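Geranyltranstransferase (Thermotoga maritima, PDB 2FTZ) probably catalyses the condensation of geranyl diphosphate with isopentenyl diphosphate to give farnesyl diphosphate, a step of isoprenoid synthesis. Local coordinates at residues P51-T56 with F268-L273; L55-D60 with F182-P187; E76-A81 with L122-I127. One frame throughout, in Å; residues are numbered along the deposited sequence.

Contact 1. Residues P51-T56 with F268-L273; sequences PLLVLT and FRTLFL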
loop_
_atom_site.group_PDB
_atom_site.type_symbol
_atom_site.label_atom_id
_atom_site.label_comp_id
_atom_site.label_asym_id
_atom_site.label_seq_id
_atom_site.Cartn_x
_atom_site.Cartn_y
_atom_site.Cartn_z
ATOM N N PRO A 51 1.582 -14.757 11.604
ATOM C CA PRO A 51 2.963 -15.235 11.421
ATOM C C PRO A 51 3.231 -16.620 12.025
ATOM O O PRO A 51 4.001 -17.386 11.455
ATOM C CB PRO A 51 3.820 -14.119 12.054
ATOM C CG PRO A 51 2.884 -13.400 12.938
ATOM C CD PRO A 51 1.545 -13.457 12.290
ATOM N N LEU A 52 2.611 -16.935 13.163
ATOM C CA LEU A 52 2.764 -18.251 13.779
ATOM C C LEU A 52 2.277 -19.356 12.821
ATOM O O LEU A 52 2.978 -20.383 12.674
ATOM C CB LEU A 52 2.056 -18.337 15.143
ATOM C CG LEU A 52 2.448 -19.488 16.053
ATOM C CD1 LEU A 52 3.961 -19.525 16.218
ATOM C CD2 LEU A 52 1.765 -19.297 17.399
ATOM N N LEU A 53 1.145 -19.161 12.133
ATOM C CA LEU A 53 0.667 -20.130 11.125
ATOM C C LEU A 53 1.660 -20.310 9.992
ATOM O O LEU A 53 1.950 -21.443 9.590
ATOM C CB LEU A 53 -0.703 -19.752 10.483
ATOM C CG LEU A 53 -1.936 -20.059 11.306
ATOM C CD1 LEU A 53 -3.104 -19.233 10.765
ATOM C CD2 LEU A 53 -2.232 -21.556 11.250
ATOM N N VAL A 54 2.174 -19.197 9.461
ATOM C CA VAL A 54 3.151 -19.255 8.383
ATOM C C VAL A 54 4.383 -20.059 8.825
ATOM O O VAL A 54 4.855 -20.941 8.113
ATOM C CB VAL A 54 3.587 -17.859 7.917
ATOM C CG1 VAL A 54 4.803 -17.989 6.966
ATOM C CG2 VAL A 54 2.409 -17.113 7.260
ATOM N N LEU A 55 4.920 -19.748 9.992
ATOM C CA LEU A 55 6.129 -20.398 10.456
ATOM C C LEU A 55 5.922 -21.896 10.748
ATOM O O LEU A 55 6.784 -22.727 10.435
ATOM C CB LEU A 55 6.696 -19.705 11.692
ATOM C CG LEU A 55 7.224 -18.286 11.476
ATOM C CD1 LEU A 55 7.656 -17.759 12.870
ATOM C CD2 LEU A 55 8.415 -18.253 10.467
ATOM N N THR A 56 4.782 -22.224 11.333
ATOM C CA THR A 56 4.441 -23.582 11.667
ATOM C C THR A 56 4.198 -24.428 10.395
ATOM O O THR A 56 4.682 -25.573 10.282
ATOM C CB THR A 56 3.250 -23.595 12.642
ATOM O OG1 THR A 56 3.602 -22.773 13.778
ATOM C CG2 THR A 56 2.983 -24.983 13.117
ATOM N N PHE A 268 1.382 -31.838 10.852
ATOM C CA PHE A 268 1.031 -32.123 12.254
ATOM C C PHE A 268 1.296 -30.978 13.224
ATOM O O PHE A 268 0.513 -30.787 14.160
ATOM C CB PHE A 268 1.696 -33.420 12.733
ATOM C CG PHE A 268 1.108 -34.625 12.076
ATOM C CD1 PHE A 268 -0.215 -34.949 12.292
ATOM C CD2 PHE A 268 1.822 -35.319 11.123
ATOM C CE1 PHE A 268 -0.801 -36.037 11.644
ATOM C CE2 PHE A 268 1.256 -36.398 10.466
ATOM C CZ PHE A 268 -0.058 -36.752 10.720
ATOM N N ARG A 269 2.361 -30.202 13.016
ATOM C CA ARG A 269 2.594 -29.038 13.899
ATOM C C ARG A 269 1.465 -28.002 13.757
ATOM O O ARG A 269 0.948 -27.446 14.728
ATOM C CB ARG A 269 3.933 -28.386 13.610
ATOM C CG ARG A 269 5.156 -29.285 13.826
ATOM C CD ARG A 269 6.391 -28.476 13.427
ATOM N NE ARG A 269 7.652 -29.224 13.466
ATOM C CZ ARG A 269 8.624 -29.057 14.365
ATOM N NH1 ARG A 269 8.512 -28.178 15.362
ATOM N NH2 ARG A 269 9.730 -29.786 14.267
ATOM N N THR A 270 1.059 -27.797 12.519
ATOM C CA THR A 270 -0.020 -26.883 12.182
ATOM C C THR A 270 -1.314 -27.422 12.746
ATOM O O THR A 270 -2.096 -26.667 13.312
ATOM C CB THR A 270 -0.110 -26.691 10.688
ATOM O OG1 THR A 270 1.186 -26.266 10.174
ATOM C CG2 THR A 270 -1.206 -25.712 10.303
ATOM N N LEU A 271 -1.537 -28.725 12.622
ATOM C CA LEU A 271 -2.773 -29.330 13.184
ATOM C C LEU A 271 -2.877 -29.038 14.688
ATOM O O LEU A 271 -3.930 -28.643 15.199
ATOM C CB LEU A 271 -2.789 -30.834 12.927
ATOM C CG LEU A 271 -4.017 -31.625 13.352
ATOM C CD1 LEU A 271 -5.248 -31.145 12.586
ATOM C CD2 LEU A 271 -3.807 -33.143 13.186
ATOM N N PHE A 272 -1.791 -29.261 15.421
ATOM C CA PHE A 272 -1.815 -29.030 16.858
ATOM C C PHE A 272 -1.968 -27.552 17.231
ATOM O O PHE A 272 -2.689 -27.234 18.175
ATOM C CB PHE A 272 -0.624 -29.681 17.516
ATOM C CG PHE A 272 -0.819 -31.178 17.703
ATOM C CD1 PHE A 272 -0.638 -32.038 16.654
ATOM C CD2 PHE A 272 -1.294 -31.679 18.892
ATOM C CE1 PHE A 272 -0.835 -33.403 16.795
ATOM C CE2 PHE A 272 -1.504 -33.045 19.051
ATOM C CZ PHE A 272 -1.270 -33.905 17.993
ATOM N N LEU A 273 -1.360 -26.683 16.451
ATOM C CA LEU A 273 -1.544 -25.224 16.612
ATOM C C LEU A 273 -3.024 -24.864 16.443
ATOM O O LEU A 273 -3.618 -24.157 17.261
ATOM C CB LEU A 273 -0.679 -24.473 15.588
ATOM C CG LEU A 273 -0.824 -22.936 15.601
ATOM C CD1 LEU A 273 -0.257 -22.411 16.895
ATOM C CD2 LEU A 273 -0.126 -22.300 14.431
#

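Contact 2. Residues L55-D60 with F182-P187; sequences LTLGED and FCFSAP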
loop_
_atom_site.group_PDB
_atom_site.type_symbol
_atom_site.label_atom_id
_atom_site.label_comp_id
_atom_site.label_asym_id
_atom_site.label_seq_id
_atom_site.Cartn_x
_atom_site.Cartn_y
_atom_site.Cartn_z
ATOM N N LEU A 55 4.920 -19.748 9.992
ATOM C CA LEU A 55 6.129 -20.398 10.456
ATOM C C LEU A 55 5.922 -21.896 10.748
ATOM O O LEU A 55 6.784 -22.727 10.435
ATOM C CB LEU A 55 6.696 -19.705 11.692
ATOM C CG LEU A 55 7.224 -18.286 11.476
ATOM C CD1 LEU A 55 7.656 -17.759 12.870
ATOM C CD2 LEU A 55 8.415 -18.253 10.467
ATOM N N THR A 56 4.782 -22.224 11.333
ATOM C CA THR A 56 4.441 -23.582 11.667
ATOM C C THR A 56 4.198 -24.428 10.395
ATOM O O THR A 56 4.682 -25.573 10.282
ATOM C CB THR A 56 3.250 -23.595 12.642
ATOM O OG1 THR A 56 3.602 -22.773 13.778
ATOM C CG2 THR A 56 2.983 -24.983 13.117
ATOM N N LEU A 57 3.478 -23.881 9.432
ATOM C CA LEU A 57 3.244 -24.598 8.176
ATOM C C LEU A 57 4.571 -24.834 7.460
ATOM O O LEU A 57 4.843 -25.938 6.965
ATOM C CB LEU A 57 2.315 -23.804 7.272
ATOM C CG LEU A 57 0.811 -23.987 7.471
ATOM C CD1 LEU A 57 0.057 -22.869 6.691
ATOM C CD2 LEU A 57 0.374 -25.368 7.021
ATOM N N GLY A 58 5.405 -23.807 7.439
ATOM C CA GLY A 58 6.716 -23.932 6.776
ATOM C C GLY A 58 7.616 -24.969 7.415
ATOM O O GLY A 58 8.303 -25.713 6.714
ATOM N N GLU A 59 7.599 -25.042 8.742
ATOM C CA GLU A 59 8.292 -26.109 9.464
ATOM C C GLU A 59 7.796 -27.494 9.039
ATOM O O GLU A 59 8.573 -28.399 8.764
ATOM C CB GLU A 59 8.068 -25.996 10.962
ATOM C CG GLU A 59 8.708 -24.828 11.637
ATOM C CD GLU A 59 8.586 -24.896 13.164
ATOM O OE1 GLU A 59 8.738 -25.990 13.714
ATOM O OE2 GLU A 59 8.365 -23.842 13.799
ATOM N N ASP A 60 6.485 -27.681 9.057
ATOM C CA ASP A 60 5.880 -28.938 8.616
ATOM C C ASP A 60 6.346 -29.329 7.202
ATOM O O ASP A 60 6.480 -30.500 6.895
ATOM C CB ASP A 60 4.368 -28.810 8.614
ATOM C CG ASP A 60 3.728 -29.086 9.976
ATOM O OD1 ASP A 60 4.238 -29.946 10.731
ATOM O OD2 ASP A 60 2.629 -28.510 10.227
ATOM N N PHE A 182 -3.717 -16.523 2.222
ATOM C CA PHE A 182 -2.320 -16.290 1.893
ATOM C C PHE A 182 -1.362 -16.983 2.874
ATOM O O PHE A 182 -0.341 -17.540 2.446
ATOM C CB PHE A 182 -2.006 -14.795 1.800
ATOM C CG PHE A 182 -0.561 -14.508 1.505
ATOM C CD1 PHE A 182 -0.092 -14.572 0.199
ATOM C CD2 PHE A 182 0.342 -14.239 2.526
ATOM C CE1 PHE A 182 1.253 -14.371 -0.084
ATOM C CE2 PHE A 182 1.648 -14.030 2.261
ATOM C CZ PHE A 182 2.133 -14.095 0.936
ATOM N N CYS A 183 -1.650 -16.922 4.164
ATOM C CA CYS A 183 -0.816 -17.609 5.150
ATOM C C CYS A 183 -0.743 -19.117 4.897
ATOM O O CYS A 183 0.287 -19.742 5.084
ATOM C CB CYS A 183 -1.350 -17.375 6.565
ATOM S SG CYS A 183 -1.169 -15.698 7.185
ATOM N N PHE A 184 -1.875 -19.700 4.513
ATOM C CA PHE A 184 -1.967 -21.164 4.223
ATOM C C PHE A 184 -1.221 -21.498 2.907
ATOM O O PHE A 184 -0.622 -22.528 2.806
ATOM C CB PHE A 184 -3.424 -21.594 4.103
ATOM C CG PHE A 184 -4.101 -21.969 5.407
ATOM C CD1 PHE A 184 -4.131 -21.099 6.483
ATOM C CD2 PHE A 184 -4.802 -23.156 5.495
ATOM C CE1 PHE A 184 -4.812 -21.426 7.649
ATOM C CE2 PHE A 184 -5.533 -23.465 6.636
ATOM C CZ PHE A 184 -5.494 -22.624 7.734
ATOM N N SER A 185 -1.316 -20.608 1.919
ATOM C CA SER A 185 -0.796 -20.745 0.546
ATOM C C SER A 185 0.695 -20.563 0.428
ATOM O O SER A 185 1.395 -21.295 -0.300
ATOM C CB SER A 185 -1.334 -19.552 -0.291
ATOM O OG SER A 185 -2.547 -19.821 -0.763
ATOM N N ALA A 186 1.169 -19.497 1.050
ATOM C CA ALA A 186 2.537 -19.027 0.808
ATOM C C ALA A 186 3.599 -20.093 1.077
ATOM O O ALA A 186 4.512 -20.248 0.271
ATOM C CB ALA A 186 2.860 -17.701 1.584
ATOM N N PRO A 187 3.493 -20.852 2.192
ATOM C CA PRO A 187 4.459 -21.947 2.432
ATOM C C PRO A 187 4.455 -23.027 1.337
ATOM O O PRO A 187 5.524 -23.542 0.938
ATOM C CB PRO A 187 4.027 -22.492 3.819
ATOM C CG PRO A 187 3.352 -21.327 4.447
ATOM C CD PRO A 187 2.557 -20.731 3.312
#

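Contact 3. Residues E76-A81 with L122-I127; sequences ELFHTA and LAFSQI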
loop_
_atom_site.group_PDB
_atom_site.type_symbol
_atom_site.label_atom_id
_atom_site.label_comp_id
_atom_site.label_asym_id
_atom_site.label_seq_id
_atom_site.Cartn_x
_atom_site.Cartn_y
_atom_site.Cartn_z
ATOM N N GLU A 76 2.370 -9.908 9.146
ATOM C CA GLU A 76 2.089 -9.217 10.380
ATOM C C GLU A 76 2.129 -7.684 10.221
ATOM O O GLU A 76 1.343 -6.970 10.833
ATOM C CB GLU A 76 3.063 -9.661 11.447
ATOM C CG GLU A 76 2.671 -9.215 12.870
ATOM C CD GLU A 76 1.324 -9.748 13.416
ATOM O OE1 GLU A 76 0.569 -10.568 12.809
ATOM O OE2 GLU A 76 0.936 -9.210 14.456
ATOM N N LEU A 77 3.046 -7.192 9.409
ATOM C CA LEU A 77 3.173 -5.735 9.149
ATOM C C LEU A 77 1.922 -5.277 8.419
ATOM O O LEU A 77 1.344 -4.249 8.723
ATOM C CB LEU A 77 4.444 -5.452 8.321
ATOM C CG LEU A 77 5.824 -5.570 8.976
ATOM C CD1 LEU A 77 6.958 -5.325 7.954
ATOM C CD2 LEU A 77 5.932 -4.635 10.158
ATOM N N PHE A 78 1.490 -6.079 7.466
ATOM C CA PHE A 78 0.268 -5.771 6.708
ATOM C C PHE A 78 -0.959 -5.745 7.600
ATOM O O PHE A 78 -1.767 -4.795 7.564
ATOM C CB PHE A 78 0.060 -6.763 5.571
ATOM C CG PHE A 78 -0.949 -6.279 4.552
ATOM C CD1 PHE A 78 -2.281 -6.550 4.706
ATOM C CD2 PHE A 78 -0.550 -5.518 3.463
ATOM C CE1 PHE A 78 -3.217 -6.066 3.771
ATOM C CE2 PHE A 78 -1.491 -5.064 2.518
ATOM C CZ PHE A 78 -2.782 -5.335 2.674
ATOM N N HIS A 79 -1.105 -6.787 8.412
ATOM C CA HIS A 79 -2.145 -6.850 9.418
ATOM C C HIS A 79 -2.155 -5.610 10.305
ATOM O O HIS A 79 -3.236 -5.012 10.512
ATOM C CB HIS A 79 -1.952 -8.130 10.251
ATOM C CG HIS A 79 -2.938 -8.305 11.341
ATOM N ND1 HIS A 79 -4.301 -8.310 11.117
ATOM C CD2 HIS A 79 -2.764 -8.489 12.669
ATOM C CE1 HIS A 79 -4.911 -8.472 12.272
ATOM N NE2 HIS A 79 -4.006 -8.571 13.222
ATOM N N THR A 80 -0.978 -5.260 10.863
ATOM C CA THR A 80 -0.829 -4.026 11.660
ATOM C C THR A 80 -1.364 -2.783 10.960
ATOM O O THR A 80 -2.148 -2.000 11.554
ATOM C CB THR A 80 0.599 -3.798 12.115
ATOM O OG1 THR A 80 1.078 -5.007 12.718
ATOM C CG2 THR A 80 0.698 -2.639 13.168
ATOM N N ALA A 81 -0.957 -2.609 9.719
ATOM C CA ALA A 81 -1.344 -1.431 8.938
ATOM C C ALA A 81 -2.869 -1.405 8.815
ATOM O O ALA A 81 -3.509 -0.346 8.924
ATOM C CB ALA A 81 -0.727 -1.496 7.554
ATOM N N LEU A 122 6.254 -1.282 3.774
ATOM C CA LEU A 122 7.231 -2.178 4.370
ATOM C C LEU A 122 6.870 -3.652 4.211
ATOM O O LEU A 122 7.745 -4.483 3.983
ATOM C CB LEU A 122 7.474 -1.781 5.791
ATOM C CG LEU A 122 8.305 -0.498 5.949
ATOM C CD1 LEU A 122 8.414 -0.156 7.437
ATOM C CD2 LEU A 122 9.693 -0.545 5.315
ATOM N N ALA A 123 5.581 -3.974 4.292
ATOM C CA ALA A 123 5.141 -5.351 4.090
ATOM C C ALA A 123 5.505 -5.786 2.673
ATOM O O ALA A 123 6.034 -6.898 2.490
ATOM C CB ALA A 123 3.623 -5.470 4.377
ATOM N N PHE A 124 5.138 -4.990 1.653
ATOM C CA PHE A 124 5.524 -5.277 0.278
ATOM C C PHE A 124 7.052 -5.349 0.112
ATOM O O PHE A 124 7.552 -6.218 -0.605
ATOM C CB PHE A 124 4.950 -4.258 -0.710
ATOM C CG PHE A 124 3.490 -4.456 -1.037
ATOM C CD1 PHE A 124 3.096 -5.434 -1.974
ATOM C CD2 PHE A 124 2.490 -3.700 -0.408
ATOM C CE1 PHE A 124 1.781 -5.593 -2.302
ATOM C CE2 PHE A 124 1.113 -3.906 -0.738
ATOM C CZ PHE A 124 0.778 -4.851 -1.629
ATOM N N SER A 125 7.806 -4.493 0.801
ATOM C CA SER A 125 9.259 -4.536 0.703
ATOM C C SER A 125 9.793 -5.886 1.228
ATOM O O SER A 125 10.716 -6.465 0.657
ATOM C CB SER A 125 9.908 -3.387 1.480
ATOM O OG SER A 125 11.319 -3.450 1.365
ATOM N N GLN A 126 9.219 -6.383 2.314
ATOM C CA GLN A 126 9.647 -7.697 2.854
ATOM C C GLN A 126 9.358 -8.814 1.912
ATOM O O GLN A 126 10.225 -9.655 1.727
ATOM C CB GLN A 126 9.054 -7.939 4.244
ATOM C CG GLN A 126 9.694 -7.061 5.298
ATOM C CD GLN A 126 11.190 -7.314 5.485
ATOM O OE1 GLN A 126 11.609 -8.412 5.857
ATOM N NE2 GLN A 126 11.996 -6.280 5.238
ATOM N N ILE A 127 8.150 -8.831 1.314
ATOM C CA ILE A 127 7.774 -9.809 0.310
ATOM C C ILE A 127 8.695 -9.767 -0.880
ATOM O O ILE A 127 9.095 -10.794 -1.417
ATOM C CB ILE A 127 6.323 -9.639 -0.165
ATOM C CG1 ILE A 127 5.379 -10.021 0.968
ATOM C CG2 ILE A 127 5.999 -10.538 -1.350
ATOM C CD1 ILE A 127 5.384 -11.547 1.356
#

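Contact 1. Residues P51-T56 with F268-L273
T56 and T270 mark the closest backbone approach, with their CA atoms 5.6 Å apart. The short helix 268-273 runs nearly antiparallel to segment 51-56, at 153°, and the two axes come within 9.5 Å. T56 makes the closest approach to the other helix. Its methyl CG2, anti to the backbone N, presses against the backbone of the other helix, 3.4 Å from R269 C. Its OG1 turns back to its own helix and donates to L52 O at 2.7 Å, from above the carbonyl plane. T56 N reaches the same oxygen from the opposite face. L273 carries the apolar part. Its CD1 meets L52 CD2 at 3.7 Å, and its CD2 touches L53 CD2 at 3.9 Å. An alanine at T56 would probably open a gap against the backbone of R269 and T270 and take a partner from L52 O and from K14 NZ, which also bonds OG1. R269 reaches past this segment to a salt bridge with E59. T270 OG1 lies against the backbone of T56 and bonds D60. The segments meet through van der Waals contacts, and the threonine hydroxyls find their bonds at L52 O, K14 and D60.

Contact 2. Residues L55-D60 with F182-P187
L57 reaches the backbone of C183 and F184 because chi1 (-86°) sets CG beside its own backbone N and chi2 (167°) extends CD1 from there. This is helix-to-helix packing inside the all-helical fold of the polyprenyl synthetases. Helix 49-61 and helix 177-189 run roughly parallel here, crossing at -28° with the axes 8.9 Å apart. L57 does most of the work. Its CD1 lies 3.6 Å from F184 CA, and the base of the F184 ring is somewhat farther off. Its CB meets the ring of P187, with L57 CB and P187 CG 3.9 Å apart. G58 comes next and offers bare backbone to the same proline. G58 N is 4.1 Å from P187 CB, and the two CA atoms are 5.3 Å apart, the closest pair of the two segments. P187 has no N-H to give, and helix 177-189 kinks at this residue. L57 also packs on T270 and L267, while V71 and V75 of helix 69-87 touch F182, C183 and A186. The contact is buried and rests on van der Waals packing. C183 O, one turn before the proline, is buried here with no hydrogen-bond partner in the model, and L57 CD1 rests 3.5 Å from this oxygen.

Contact 3. Residues E76-A81 with L122-I127
A123 and L77 meet where the two helices come closest, with their CA atoms 5.4 Å apart. The segments run almost antiparallel, at 167°, and the axes approach to 8.8 Å. The main bump is the methyl of A123. It enters the hollow between L77 and F78, with A123 CB 3.8 Å from F78 N and 4.0 Å from L77 CB. F78 CB lies at a similar distance from this methyl. The small alanine thus lets the backbones draw near. L77 answers with a bump of its own. Its CD1 lies 4.1 Å from L122 C, against the backbone and CB of L122. Q126 CG is nearby, one turn along, but that contact is less certain because Q126 has two conformers. F78 closes the other flank. Its chi1 (-164°) puts CG anti to the backbone N, and the end of the side chain comes nearer to the second helix. A123 CB and F124 CE2 both lie at the ring edge, near its plane, and F78 CE2 comes 4.3 Å from F124 CE2. The side chains that touch do so through carbon atoms.

The second subunit continues this aromatic flank: F124 stacks on F124 of that subunit, and F78 meets its F121. The F78 and F124 flank therefore borders the dimer interface. Helix 136-143 of the same chain touches F78 through A143 and F124 through S140. On the L77 and L122 flank, L26 of helix 19-26 packs against both leucines.

How the contacts relate
Contacts 1 and 2 are neighbours, with centres about 7 Å apart. Both use helix 49-61 and share L55 and T56. T270 OG1 of contact 1 packs 3.3 Å from L57 CA of contact 2. Contact 3 is nested in the chain loop that each of them closes. Its centre is about 20 Å from contact 1 and about 16 Å from contact 2. F182 and I127 join it loosely to contact 2, through CZ and CD1 at 4.2 Å. A DDxxxxD motif begins at the C-terminal end of helix 69-87, which carries E76-A81; in this family such a motif probably binds diphosphate through metal. H79 NE2 bonds an unidentified molecule, probably from the crystallisation liquor.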